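Local coordinates for protein probable AP endonuclease (African swine fever virus, PDB 6KI3) that probably cleaves DNA on the 5' side of abasic sites as a zinc-dependent repair endonuclease, with additional 3'-5' exonuclease and 3'-repair activities, at residues A[83-88]-A[99-104]; A[104-109]-A[115-120]; A[88-93]-A[134-139]. All blocks are in the same frame, centred on the assembly; numbering follows the deposited sequence.

Contact 1 (A[83-88]-A[99-104]). With ZN (zinc ion), chain K; nucleotides of chain D; nucleotides of chain B; nucleotides of chain C.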
loop_
_atom_site.group_PDB
_atom_site.type_symbol
_atom_site.label_atom_id
_atom_site.label_comp_id
_atom_site.label_asym_id
_atom_site.label_seq_id
_atom_site.Cartn_x
_atom_site.Cartn_y
_atom_site.Cartn_z
ATOM N N HIS A 83 1.332 -6.935 2.876
ATOM C CA HIS A 83 0.020 -6.924 2.249
ATOM C C HIS A 83 -0.703 -8.212 2.613
ATOM O O HIS A 83 -0.150 -9.306 2.459
ATOM C CB HIS A 83 0.132 -6.781 0.731
ATOM C CG HIS A 83 -1.155 -6.406 0.063
ATOM N ND1 HIS A 83 -2.305 -7.156 0.186
ATOM C CD2 HIS A 83 -1.473 -5.361 -0.738
ATOM C CE1 HIS A 83 -3.276 -6.588 -0.507
ATOM N NE2 HIS A 83 -2.797 -5.498 -1.078
ATOM N N GLY A 84 -1.926 -8.079 3.117
ATOM C CA GLY A 84 -2.699 -9.246 3.475
ATOM C C GLY A 84 -3.117 -10.049 2.261
ATOM O O GLY A 84 -3.082 -9.583 1.121
ATOM N N THR A 85 -3.513 -11.293 2.516
ATOM C CA THR A 85 -4.020 -12.132 1.445
ATOM C C THR A 85 -5.355 -11.595 0.942
ATOM O O THR A 85 -6.019 -10.785 1.596
ATOM C CB THR A 85 -4.191 -13.575 1.917
ATOM O OG1 THR A 85 -5.348 -13.667 2.758
ATOM C CG2 THR A 85 -2.971 -14.027 2.699
ATOM N N TYR A 86 -5.750 -12.060 -0.242
ATOM C CA TYR A 86 -7.038 -11.666 -0.793
ATOM C C TYR A 86 -8.206 -12.311 -0.059
ATOM O O TYR A 86 -9.353 -11.908 -0.283
ATOM C CB TYR A 86 -7.092 -12.009 -2.283
ATOM C CG TYR A 86 -6.012 -11.325 -3.092
ATOM C CD1 TYR A 86 -5.545 -10.067 -2.734
ATOM C CD2 TYR A 86 -5.451 -11.940 -4.204
ATOM C CE1 TYR A 86 -4.557 -9.438 -3.463
ATOM C CE2 TYR A 86 -4.461 -11.317 -4.940
ATOM C CZ TYR A 86 -4.019 -10.065 -4.564
ATOM O OH TYR A 86 -3.033 -9.433 -5.287
ATOM N N LEU A 87 -7.944 -13.285 0.808
ATOM C CA LEU A 87 -8.979 -13.942 1.593
ATOM C C LEU A 87 -9.191 -13.289 2.952
ATOM O O LEU A 87 -10.014 -13.775 3.734
ATOM C CB LEU A 87 -8.637 -15.423 1.797
ATOM C CG LEU A 87 -7.922 -16.180 0.675
ATOM C CD1 LEU A 87 -7.648 -17.616 1.098
ATOM C CD2 LEU A 87 -8.723 -16.147 -0.610
ATOM N N ASP A 88 -8.468 -12.208 3.254
ATOM C CA ASP A 88 -8.556 -11.547 4.556
ATOM C C ASP A 88 -9.735 -10.572 4.559
ATOM O O ASP A 88 -9.586 -9.349 4.593
ATOM C CB ASP A 88 -7.247 -10.843 4.884
ATOM C CG ASP A 88 -6.107 -11.813 5.130
ATOM O OD1 ASP A 88 -6.382 -12.980 5.480
ATOM O OD2 ASP A 88 -4.937 -11.405 4.978
ATOM N N THR A 99 -10.764 -14.437 10.123
ATOM C CA THR A 99 -10.244 -13.494 11.109
ATOM C C THR A 99 -9.099 -14.105 11.909
ATOM O O THR A 99 -8.129 -13.414 12.243
ATOM C CB THR A 99 -11.374 -13.030 12.032
ATOM O OG1 THR A 99 -12.221 -12.118 11.321
ATOM C CG2 THR A 99 -10.824 -12.337 13.272
ATOM N N HIS A 100 -9.181 -15.404 12.207
ATOM C CA HIS A 100 -8.092 -16.057 12.924
ATOM C C HIS A 100 -6.804 -16.037 12.109
ATOM O O HIS A 100 -5.711 -15.890 12.668
ATOM C CB HIS A 100 -8.477 -17.492 13.279
ATOM C CG HIS A 100 -7.366 -18.266 13.913
ATOM N ND1 HIS A 100 -6.519 -19.075 13.188
ATOM C CD2 HIS A 100 -6.952 -18.342 15.201
ATOM C CE1 HIS A 100 -5.634 -19.620 14.002
ATOM N NE2 HIS A 100 -5.876 -19.195 15.229
ATOM N N PHE A 101 -6.912 -16.179 10.786
ATOM C CA PHE A 101 -5.723 -16.140 9.939
ATOM C C PHE A 101 -5.081 -14.758 9.951
ATOM O O PHE A 101 -3.850 -14.639 9.973
ATOM C CB PHE A 101 -6.080 -16.555 8.513
ATOM C CG PHE A 101 -4.888 -16.727 7.619
ATOM C CD1 PHE A 101 -4.157 -17.902 7.639
ATOM C CD2 PHE A 101 -4.496 -15.713 6.759
ATOM C CE1 PHE A 101 -3.056 -18.064 6.820
ATOM C CE2 PHE A 101 -3.398 -15.871 5.936
ATOM C CZ PHE A 101 -2.678 -17.049 5.967
ATOM N N ILE A 102 -5.899 -13.701 9.933
ATOM C CA ILE A 102 -5.372 -12.345 10.061
ATOM C C ILE A 102 -4.655 -12.176 11.391
ATOM O O ILE A 102 -3.657 -11.451 11.483
ATOM C CB ILE A 102 -6.510 -11.317 9.896
ATOM C CG1 ILE A 102 -7.167 -11.466 8.523
ATOM C CG2 ILE A 102 -5.995 -9.896 10.090
ATOM C CD1 ILE A 102 -8.346 -10.550 8.316
ATOM N N GLN A 103 -5.136 -12.851 12.438
ATOM C CA GLN A 103 -4.490 -12.753 13.741
ATOM C C GLN A 103 -3.082 -13.332 13.716
ATOM O O GLN A 103 -2.193 -12.821 14.407
ATOM C CB GLN A 103 -5.337 -13.457 14.801
ATOM C CG GLN A 103 -5.023 -13.021 16.219
ATOM C CD GLN A 103 -5.299 -11.547 16.444
ATOM O OE1 GLN A 103 -6.240 -10.986 15.882
ATOM N NE2 GLN A 103 -4.475 -10.909 17.267
ATOM N N GLN A 104 -2.880 -14.363 12.909
ATOM C CA GLN A 104 -1.573 -14.959 12.736
ATOM C C GLN A 104 -0.604 -14.019 12.049
ATOM O O GLN A 104 0.490 -13.874 12.473
ATOM C CB GLN A 104 -1.662 -16.256 11.951
ATOM C CG GLN A 104 -2.711 -17.208 12.448
ATOM C CD GLN A 104 -2.788 -18.480 11.660
ATOM O OE1 GLN A 104 -3.870 -18.941 11.331
ATOM N NE2 GLN A 104 -1.644 -19.072 11.363
HETATM ZN ZN ZN K . -3.883 -3.992 -2.191
ATOM P P DG D 10 -13.487 -18.110 -0.010
ATOM O OP1 DG D 10 -14.878 -17.827 0.406
ATOM O OP2 DG D 10 -13.221 -18.694 -1.344
ATOM O "O5'" DG D 10 -12.633 -16.766 0.115
ATOM C "C5'" DG D 10 -12.705 -15.990 1.303
ATOM C "C4'" DG D 10 -13.026 -14.540 0.985
ATOM O "O4'" DG D 10 -12.013 -14.001 0.100
ATOM C "C3'" DG D 10 -14.357 -14.306 0.284
ATOM O "O3'" DG D 10 -14.888 -13.051 0.681
ATOM C "C2'" DG D 10 -13.968 -14.312 -1.193
ATOM C "C1'" DG D 10 -12.578 -13.686 -1.161
ATOM N N9 DG D 10 -11.682 -14.194 -2.197
ATOM C C8 DG D 10 -11.422 -15.510 -2.494
ATOM N N7 DG D 10 -10.568 -15.664 -3.467
ATOM C C5 DG D 10 -10.240 -14.368 -3.841
ATOM C C6 DG D 10 -9.358 -13.903 -4.846
ATOM O O6 DG D 10 -8.671 -14.569 -5.632
ATOM N N1 DG D 10 -9.316 -12.512 -4.892
ATOM C C2 DG D 10 -10.035 -11.676 -4.069
ATOM N N2 DG D 10 -9.863 -10.360 -4.263
ATOM N N3 DG D 10 -10.862 -12.098 -3.123
ATOM C C4 DG D 10 -10.915 -13.450 -3.066
ATOM P P DC B 9 -3.892 -8.072 -12.901
ATOM O OP1 DC B 9 -3.349 -6.817 -13.368
ATOM O OP2 DC B 9 -3.113 -9.279 -13.045
ATOM O "O5'" DC B 9 -4.261 -7.865 -11.385
ATOM C "C5'" DC B 9 -4.964 -6.696 -11.019
ATOM C "C4'" DC B 9 -5.358 -6.725 -9.567
ATOM O "O4'" DC B 9 -6.337 -7.745 -9.349
ATOM C "C3'" DC B 9 -4.243 -7.040 -8.587
ATOM O "O3'" DC B 9 -3.668 -5.818 -8.157
ATOM C "C2'" DC B 9 -4.987 -7.671 -7.427
ATOM C "C1'" DC B 9 -6.330 -8.109 -7.998
ATOM N N1 DC B 9 -6.526 -9.544 -7.936
ATOM C C2 DC B 9 -7.396 -10.076 -6.989
ATOM O O2 DC B 9 -7.997 -9.309 -6.238
ATOM N N3 DC B 9 -7.582 -11.406 -6.939
ATOM C C4 DC B 9 -6.915 -12.202 -7.771
ATOM N N4 DC B 9 -7.105 -13.508 -7.665
ATOM C C5 DC B 9 -6.017 -11.689 -8.743
ATOM C C6 DC B 9 -5.848 -10.367 -8.786
ATOM P P DC C 2 -0.454 -9.392 -7.583
ATOM O OP1 DC C 2 -0.113 -9.587 -9.009
ATOM O OP2 DC C 2 -1.858 -9.149 -7.181
ATOM O "O5'" DC C 2 0.072 -10.650 -6.752
ATOM C "C5'" DC C 2 1.380 -11.153 -6.977
ATOM C "C4'" DC C 2 1.754 -12.154 -5.903
ATOM O "O4'" DC C 2 0.889 -13.316 -5.996
ATOM C "C3'" DC C 2 3.178 -12.687 -5.980
ATOM O "O3'" DC C 2 3.649 -12.949 -4.665
ATOM C "C2'" DC C 2 3.010 -13.969 -6.793
ATOM C "C1'" DC C 2 1.647 -14.466 -6.320
ATOM N N1 DC C 2 0.900 -15.236 -7.354
ATOM C C2 DC C 2 0.120 -16.334 -6.973
ATOM O O2 DC C 2 0.068 -16.651 -5.778
ATOM N N3 DC C 2 -0.558 -17.019 -7.926
ATOM C C4 DC C 2 -0.478 -16.644 -9.203
ATOM N N4 DC C 2 -1.165 -17.351 -10.108
ATOM C C5 DC C 2 0.310 -15.527 -9.612
ATOM C C6 DC C 2 0.974 -14.859 -8.663
#
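A type I turn from Thr-85 to Asp-88 carries the backbone up against helix 96-112, where the CA atoms of Asp-88 and Ile-102 come within 6.4 Å. Asp-88 does most of the work on the loop side. Its OD1 lies 3.5 Å from CG1 of Ile-102, the two side chains running past each other in opposite senses, and the same oxygen sits at the edge of the Phe-101 ring, 3.6 Å from CD2. Carboxylate and ring planes are 36° apart. The CG2 methyl of Thr-85 joins that edge, 3.7 Å from CE2 of Phe-101. The Thr-85 hydroxyl, lodged between backbone N and carbonyl carbon (chi1 75°), accepts from the N of Leu-87 to make an ST turn. The rest of the segment looks to zinc and DNA. His-83 binds zinc through NE2 while ND1 donates to the carbonyl of Gly-84, which fixes the ring's rotation, and a cytosine of chain B lies over one face of Tyr-86. One short loop thus lies between helix 96-112 and the bound DNA. It follows strand 79-83, with Asp-88 also packed on Leu-119 of strand 116-120 and Phe-101 on the loop residues Ala-52 and Ile-59.

Contact 2 (A[104-109]-A[115-120]). With ZN (zinc ion), chain K.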
loop_
_atom_site.group_PDB
_atom_site.type_symbol
_atom_site.label_atom_id
_atom_site.label_comp_id
_atom_site.label_asym_id
_atom_site.label_seq_id
_atom_site.Cartn_x
_atom_site.Cartn_y
_atom_site.Cartn_z
ATOM N N GLN A 104 -2.880 -14.363 12.909
ATOM C CA GLN A 104 -1.573 -14.959 12.736
ATOM C C GLN A 104 -0.604 -14.019 12.049
ATOM O O GLN A 104 0.490 -13.874 12.473
ATOM C CB GLN A 104 -1.662 -16.256 11.951
ATOM C CG GLN A 104 -2.711 -17.208 12.448
ATOM C CD GLN A 104 -2.788 -18.480 11.660
ATOM O OE1 GLN A 104 -3.870 -18.941 11.331
ATOM N NE2 GLN A 104 -1.644 -19.072 11.363
ATOM N N GLU A 105 -1.058 -13.363 11.000
ATOM C CA GLU A 105 -0.235 -12.418 10.249
ATOM C C GLU A 105 0.176 -11.235 11.116
ATOM O O GLU A 105 1.344 -10.830 11.121
ATOM C CB GLU A 105 -0.989 -11.942 9.008
ATOM C CG GLU A 105 -1.085 -12.973 7.896
ATOM C CD GLU A 105 -1.993 -12.525 6.769
ATOM O OE1 GLU A 105 -3.224 -12.487 6.978
ATOM O OE2 GLU A 105 -1.478 -12.200 5.678
ATOM N N LEU A 106 -0.777 -10.667 11.861
ATOM C CA LEU A 106 -0.462 -9.535 12.725
ATOM C C LEU A 106 0.580 -9.911 13.771
ATOM O O LEU A 106 1.494 -9.128 14.055
ATOM C CB LEU A 106 -1.735 -9.018 13.395
ATOM C CG LEU A 106 -2.780 -8.404 12.462
ATOM C CD1 LEU A 106 -4.062 -8.109 13.221
ATOM C CD2 LEU A 106 -2.241 -7.140 11.812
ATOM N N LEU A 107 0.463 -11.109 14.349
ATOM C CA LEU A 107 1.475 -11.570 15.293
ATOM C C LEU A 107 2.819 -11.764 14.603
ATOM O O LEU A 107 3.867 -11.414 15.158
ATOM C CB LEU A 107 1.018 -12.869 15.958
ATOM N N ILE A 108 2.806 -12.314 13.386
ATOM C CA ILE A 108 4.046 -12.521 12.642
ATOM C C ILE A 108 4.691 -11.185 12.296
ATOM O O ILE A 108 5.922 -11.049 12.319
ATOM C CB ILE A 108 3.774 -13.367 11.382
ATOM C CG1 ILE A 108 3.396 -14.798 11.769
ATOM C CG2 ILE A 108 4.983 -13.375 10.459
ATOM C CD1 ILE A 108 2.897 -15.630 10.609
ATOM N N CYS A 109 3.875 -10.175 11.982
ATOM C CA CYS A 109 4.417 -8.866 11.626
ATOM C C CYS A 109 5.232 -8.272 12.768
ATOM O O CYS A 109 6.302 -7.695 12.542
ATOM C CB CYS A 109 3.288 -7.918 11.225
ATOM S SG CYS A 109 2.537 -8.284 9.623
ATOM N N LYS A 115 5.810 -3.076 9.940
ATOM C CA LYS A 115 5.070 -1.988 10.565
ATOM C C LYS A 115 3.557 -2.132 10.452
ATOM O O LYS A 115 2.837 -1.578 11.289
ATOM C CB LYS A 115 5.495 -0.651 9.957
ATOM C CG LYS A 115 7.000 -0.431 9.930
ATOM C CD LYS A 115 7.557 -0.171 11.322
ATOM C CE LYS A 115 9.043 0.154 11.263
ATOM N NZ LYS A 115 9.598 0.527 12.593
ATOM N N GLY A 116 3.051 -2.845 9.451
ATOM C CA GLY A 116 1.609 -2.904 9.304
ATOM C C GLY A 116 1.168 -4.010 8.373
ATOM O O GLY A 116 1.983 -4.719 7.776
ATOM N N LEU A 117 -0.153 -4.143 8.259
ATOM C CA LEU A 117 -0.787 -5.127 7.392
ATOM C C LEU A 117 -1.906 -4.452 6.613
ATOM O O LEU A 117 -2.799 -3.840 7.208
ATOM C CB LEU A 117 -1.342 -6.308 8.196
ATOM C CG LEU A 117 -1.884 -7.486 7.385
ATOM C CD1 LEU A 117 -0.749 -8.252 6.720
ATOM C CD2 LEU A 117 -2.719 -8.409 8.260
ATOM N N VAL A 118 -1.858 -4.567 5.289
ATOM C CA VAL A 118 -2.846 -3.942 4.418
ATOM C C VAL A 118 -3.998 -4.912 4.188
ATOM O O VAL A 118 -3.787 -6.053 3.759
ATOM C CB VAL A 118 -2.215 -3.518 3.082
ATOM C CG1 VAL A 118 -3.259 -2.866 2.186
ATOM C CG2 VAL A 118 -1.046 -2.574 3.321
ATOM N N LEU A 119 -5.215 -4.459 4.473
ATOM C CA LEU A 119 -6.426 -5.203 4.170
ATOM C C LEU A 119 -7.289 -4.390 3.216
ATOM O O LEU A 119 -7.311 -3.156 3.271
ATOM C CB LEU A 119 -7.222 -5.537 5.440
ATOM C CG LEU A 119 -6.522 -6.414 6.482
ATOM C CD1 LEU A 119 -7.495 -6.841 7.573
ATOM C CD2 LEU A 119 -5.880 -7.624 5.824
ATOM N N HIS A 120 -7.998 -5.091 2.335
ATOM C CA HIS A 120 -8.822 -4.446 1.323
ATOM C C HIS A 120 -10.213 -4.165 1.873
ATOM O O HIS A 120 -10.880 -5.068 2.387
ATOM C CB HIS A 120 -8.919 -5.315 0.071
ATOM C CG HIS A 120 -7.684 -5.292 -0.772
ATOM N ND1 HIS A 120 -7.577 -5.986 -1.957
ATOM C CD2 HIS A 120 -6.502 -4.654 -0.601
ATOM C CE1 HIS A 120 -6.382 -5.778 -2.479
ATOM N NE2 HIS A 120 -5.710 -4.973 -1.676
HETATM ZN ZN ZN K . -3.883 -3.992 -2.191
#
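Of the flat groups, the Glu-105 carboxylate meets the opposite segment through OE2, 4.1 Å from the CD1 methyl of Leu-117, whereas the imidazole of His-120 turns from the helix to bind zinc through NE2 at 2.1 Å. No polar partner is found for the buried OE2. The other oxygen, OE1, lies close to OD2 of Asp-88, a closeness of two acids that would be eased if one of them were protonated. The remaining contact is mostly apolar and centres on Leu-117. With CG anti to its backbone N (chi1 -173°), this leucine sends its methyls up to the helix, crossing Leu-106 and Glu-105 at about a right angle. Its CD2 meets CD2 of Leu-106 at 3.8 Å and CB of Glu-105 at 4.0 Å. One helical turn on, Cys-109 SG lies 4.1 Å from O of Gly-116. Helix 104-109 and strand 116-120 run nearly antiparallel, at 150°, with their axes 8.6 Å apart. His-83, Glu-147 and a DNA phosphate complete the zinc site. This is the return half of a beta-alpha-beta crossover: strands 79-83 and 116-120 lie parallel, bridged by helix 96-112, the repeating unit of a TIM barrel, with the metal ligand at the C-terminal end of its strand.

Contact 3 (A[88-93]-A[134-139]). With nucleotides of chain D.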
loop_
_atom_site.group_PDB
_atom_site.type_symbol
_atom_site.label_atom_id
_atom_site.label_comp_id
_atom_site.label_asym_id
_atom_site.label_seq_id
_atom_site.Cartn_x
_atom_site.Cartn_y
_atom_site.Cartn_z
ATOM N N ASP A 88 -8.468 -12.208 3.254
ATOM C CA ASP A 88 -8.556 -11.547 4.556
ATOM C C ASP A 88 -9.735 -10.572 4.559
ATOM O O ASP A 88 -9.586 -9.349 4.593
ATOM C CB ASP A 88 -7.247 -10.843 4.884
ATOM C CG ASP A 88 -6.107 -11.813 5.130
ATOM O OD1 ASP A 88 -6.382 -12.980 5.480
ATOM O OD2 ASP A 88 -4.937 -11.405 4.978
ATOM N N VAL A 89 -10.933 -11.146 4.527
ATOM C CA VAL A 89 -12.169 -10.369 4.557
ATOM C C VAL A 89 -12.831 -10.586 5.914
ATOM O O VAL A 89 -13.610 -11.536 6.077
ATOM C CB VAL A 89 -13.105 -10.763 3.404
ATOM C CG1 VAL A 89 -14.226 -9.748 3.258
ATOM C CG2 VAL A 89 -12.319 -10.895 2.105
ATOM N N PRO A 90 -12.555 -9.737 6.909
ATOM C CA PRO A 90 -13.062 -10.005 8.265
ATOM C C PRO A 90 -14.567 -9.861 8.402
ATOM O O PRO A 90 -15.126 -10.332 9.400
ATOM C CB PRO A 90 -12.329 -8.967 9.132
ATOM C CG PRO A 90 -11.247 -8.394 8.257
ATOM C CD PRO A 90 -11.739 -8.515 6.856
ATOM N N TRP A 91 -15.238 -9.227 7.443
ATOM C CA TRP A 91 -16.677 -9.015 7.503
ATOM C C TRP A 91 -17.456 -10.002 6.643
ATOM O O TRP A 91 -18.660 -9.815 6.443
ATOM C CB TRP A 91 -17.013 -7.581 7.089
ATOM C CG TRP A 91 -16.220 -7.103 5.916
ATOM C CD1 TRP A 91 -16.520 -7.276 4.596
ATOM C CD2 TRP A 91 -14.987 -6.374 5.954
ATOM N NE1 TRP A 91 -15.552 -6.698 3.811
ATOM C CE2 TRP A 91 -14.599 -6.138 4.621
ATOM C CE3 TRP A 91 -14.176 -5.897 6.989
ATOM C CZ2 TRP A 91 -13.435 -5.446 4.295
ATOM C CZ3 TRP A 91 -13.020 -5.211 6.662
ATOM C CH2 TRP A 91 -12.661 -4.992 5.327
ATOM N N SER A 92 -16.802 -11.040 6.128
ATOM C CA SER A 92 -17.510 -12.054 5.365
ATOM C C SER A 92 -18.407 -12.878 6.289
ATOM O O SER A 92 -18.297 -12.829 7.518
ATOM C CB SER A 92 -16.521 -12.954 4.621
ATOM O OG SER A 92 -15.593 -13.550 5.509
ATOM N N ARG A 93 -19.317 -13.638 5.677
ATOM C CA ARG A 93 -20.261 -14.458 6.426
ATOM C C ARG A 93 -19.528 -15.480 7.285
ATOM O O ARG A 93 -19.471 -15.343 8.512
ATOM C CB ARG A 93 -21.234 -15.161 5.476
ATOM N N LYS A 134 -13.800 -5.230 14.648
ATOM C CA LYS A 134 -13.845 -5.453 16.090
ATOM C C LYS A 134 -13.511 -6.891 16.461
ATOM O O LYS A 134 -13.092 -7.143 17.596
ATOM C CB LYS A 134 -15.225 -5.080 16.637
ATOM N N LYS A 135 -13.674 -7.836 15.534
ATOM C CA LYS A 135 -13.339 -9.232 15.788
ATOM C C LYS A 135 -11.839 -9.481 15.867
ATOM O O LYS A 135 -11.435 -10.642 15.986
ATOM C CB LYS A 135 -13.932 -10.129 14.699
ATOM C CG LYS A 135 -15.408 -9.915 14.409
ATOM C CD LYS A 135 -15.895 -10.921 13.373
ATOM C CE LYS A 135 -17.168 -10.457 12.684
ATOM N NZ LYS A 135 -18.282 -10.240 13.645
ATOM N N ILE A 136 -11.013 -8.442 15.802
ATOM C CA ILE A 136 -9.565 -8.583 15.721
ATOM C C ILE A 136 -8.946 -7.949 16.958
ATOM O O ILE A 136 -9.160 -6.760 17.226
ATOM C CB ILE A 136 -9.002 -7.944 14.443
ATOM C CG1 ILE A 136 -9.567 -8.640 13.203
ATOM C CG2 ILE A 136 -7.487 -8.000 14.448
ATOM C CD1 ILE A 136 -9.084 -8.050 11.894
ATOM N N LYS A 137 -8.181 -8.738 17.703
ATOM C CA LYS A 137 -7.427 -8.208 18.832
ATOM C C LYS A 137 -6.154 -7.540 18.327
ATOM O O LYS A 137 -5.398 -8.156 17.568
ATOM C CB LYS A 137 -7.082 -9.318 19.821
ATOM N N PRO A 138 -5.889 -6.294 18.713
ATOM C CA PRO A 138 -4.723 -5.577 18.180
ATOM C C PRO A 138 -3.413 -6.244 18.572
ATOM O O PRO A 138 -3.344 -7.104 19.453
ATOM C CB PRO A 138 -4.847 -4.182 18.804
ATOM C CG PRO A 138 -6.296 -4.052 19.164
ATOM C CD PRO A 138 -6.733 -5.431 19.555
ATOM N N VAL A 139 -2.352 -5.829 17.883
ATOM C CA VAL A 139 -0.993 -6.293 18.140
ATOM C C VAL A 139 -0.100 -5.065 18.241
ATOM O O VAL A 139 -0.004 -4.287 17.284
ATOM C CB VAL A 139 -0.486 -7.244 17.043
ATOM C CG1 VAL A 139 0.999 -7.505 17.213
ATOM C CG2 VAL A 139 -1.263 -8.552 17.076
ATOM P P DG D 10 -13.487 -18.110 -0.010
ATOM O OP1 DG D 10 -14.878 -17.827 0.406
ATOM O OP2 DG D 10 -13.221 -18.694 -1.344
ATOM O "O5'" DG D 10 -12.633 -16.766 0.115
ATOM C "C5'" DG D 10 -12.705 -15.990 1.303
ATOM C "C4'" DG D 10 -13.026 -14.540 0.985
ATOM O "O4'" DG D 10 -12.013 -14.001 0.100
ATOM C "C3'" DG D 10 -14.357 -14.306 0.284
ATOM O "O3'" DG D 10 -14.888 -13.051 0.681
ATOM C "C2'" DG D 10 -13.968 -14.312 -1.193
ATOM C "C1'" DG D 10 -12.578 -13.686 -1.161
ATOM N N9 DG D 10 -11.682 -14.194 -2.197
ATOM C C8 DG D 10 -11.422 -15.510 -2.494
ATOM N N7 DG D 10 -10.568 -15.664 -3.467
ATOM C C5 DG D 10 -10.240 -14.368 -3.841
ATOM C C6 DG D 10 -9.358 -13.903 -4.846
ATOM O O6 DG D 10 -8.671 -14.569 -5.632
ATOM N N1 DG D 10 -9.316 -12.512 -4.892
ATOM C C2 DG D 10 -10.035 -11.676 -4.069
ATOM N N2 DG D 10 -9.863 -10.360 -4.263
ATOM N N3 DG D 10 -10.862 -12.098 -3.123
ATOM C C4 DG D 10 -10.915 -13.450 -3.066
#
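Pro-90 meets both of its partners in the opposite loop, and its carbonyl oxygen faces the aliphatic part of a lysine, not the ammonium group. The nearest atom of Lys-135 to O of Pro-90 is CE, at 3.9 Å. A bend at the last torsion (chi4 -59°) turns NZ aside, so that it lies 5.3 Å from that same O of Pro-90; it takes part instead in a long, weak ion pair with Glu-131. The pyrrolidine ring, for its part, is touched by the end of Ile-136, whose CD1 lies 4.2 Å from CG of Pro-90. The isoleucine chain is extended at chi2 (179°), which carries that methyl out to the proline ring. No hydrogen bond crosses between the two loops. The bonds within the first loop are local: in the type I turn from Val-89 to Ser-92, the carbonyl of Val-89 accepts from both the N and the OG of Ser-92, the hydroxyl approaching almost in line with C=O at 2.9 Å from O of Val-89.

The two branches of Val-89 serve different surroundings. CG1 rests on the same face of the Trp-91 indole as CD of Pro-90, while CG2 meets the DNA, 3.6 Å from O3' of DG10 of chain D. A loop folded on its own turn can in this way present a sugar-contacting surface on one side and pack against a second loop on the other.

Around this pair, segment 88-93 leads from strand 79-83 to helix 96-112, and segment 134-139 from helix 126-134 to strand 143-147. Helix 96-112 packs on both loops, with Ile-102 against Pro-90 and Gln-103 against Ile-136, and Pro-90 also packs on Leu-119 of strand 116-120.

The three contacts gather on one side of the barrel, all within the TIM-barrel fold. Contact 1 precedes contact 2 along the chain, the two sharing Gln-104 on helix 96-112 with centres 7 Å apart. Contact 3 shares Asp-88 with contact 1, its centre 8 Å away; their segments alternate along the chain, and contact 2 falls wholly between the two segments of contact 3. Gln-103 of contact 1 donates a hydrogen bond to the carbonyl of Lys-137 in contact 3. Contacts 1 and 2 supply ligands to the same zinc ion from neighbouring parallel strands, while the loops of contacts 1 and 3 touch DNA, so the same corner of the barrel serves both the metal site and the DNA-contacting loops.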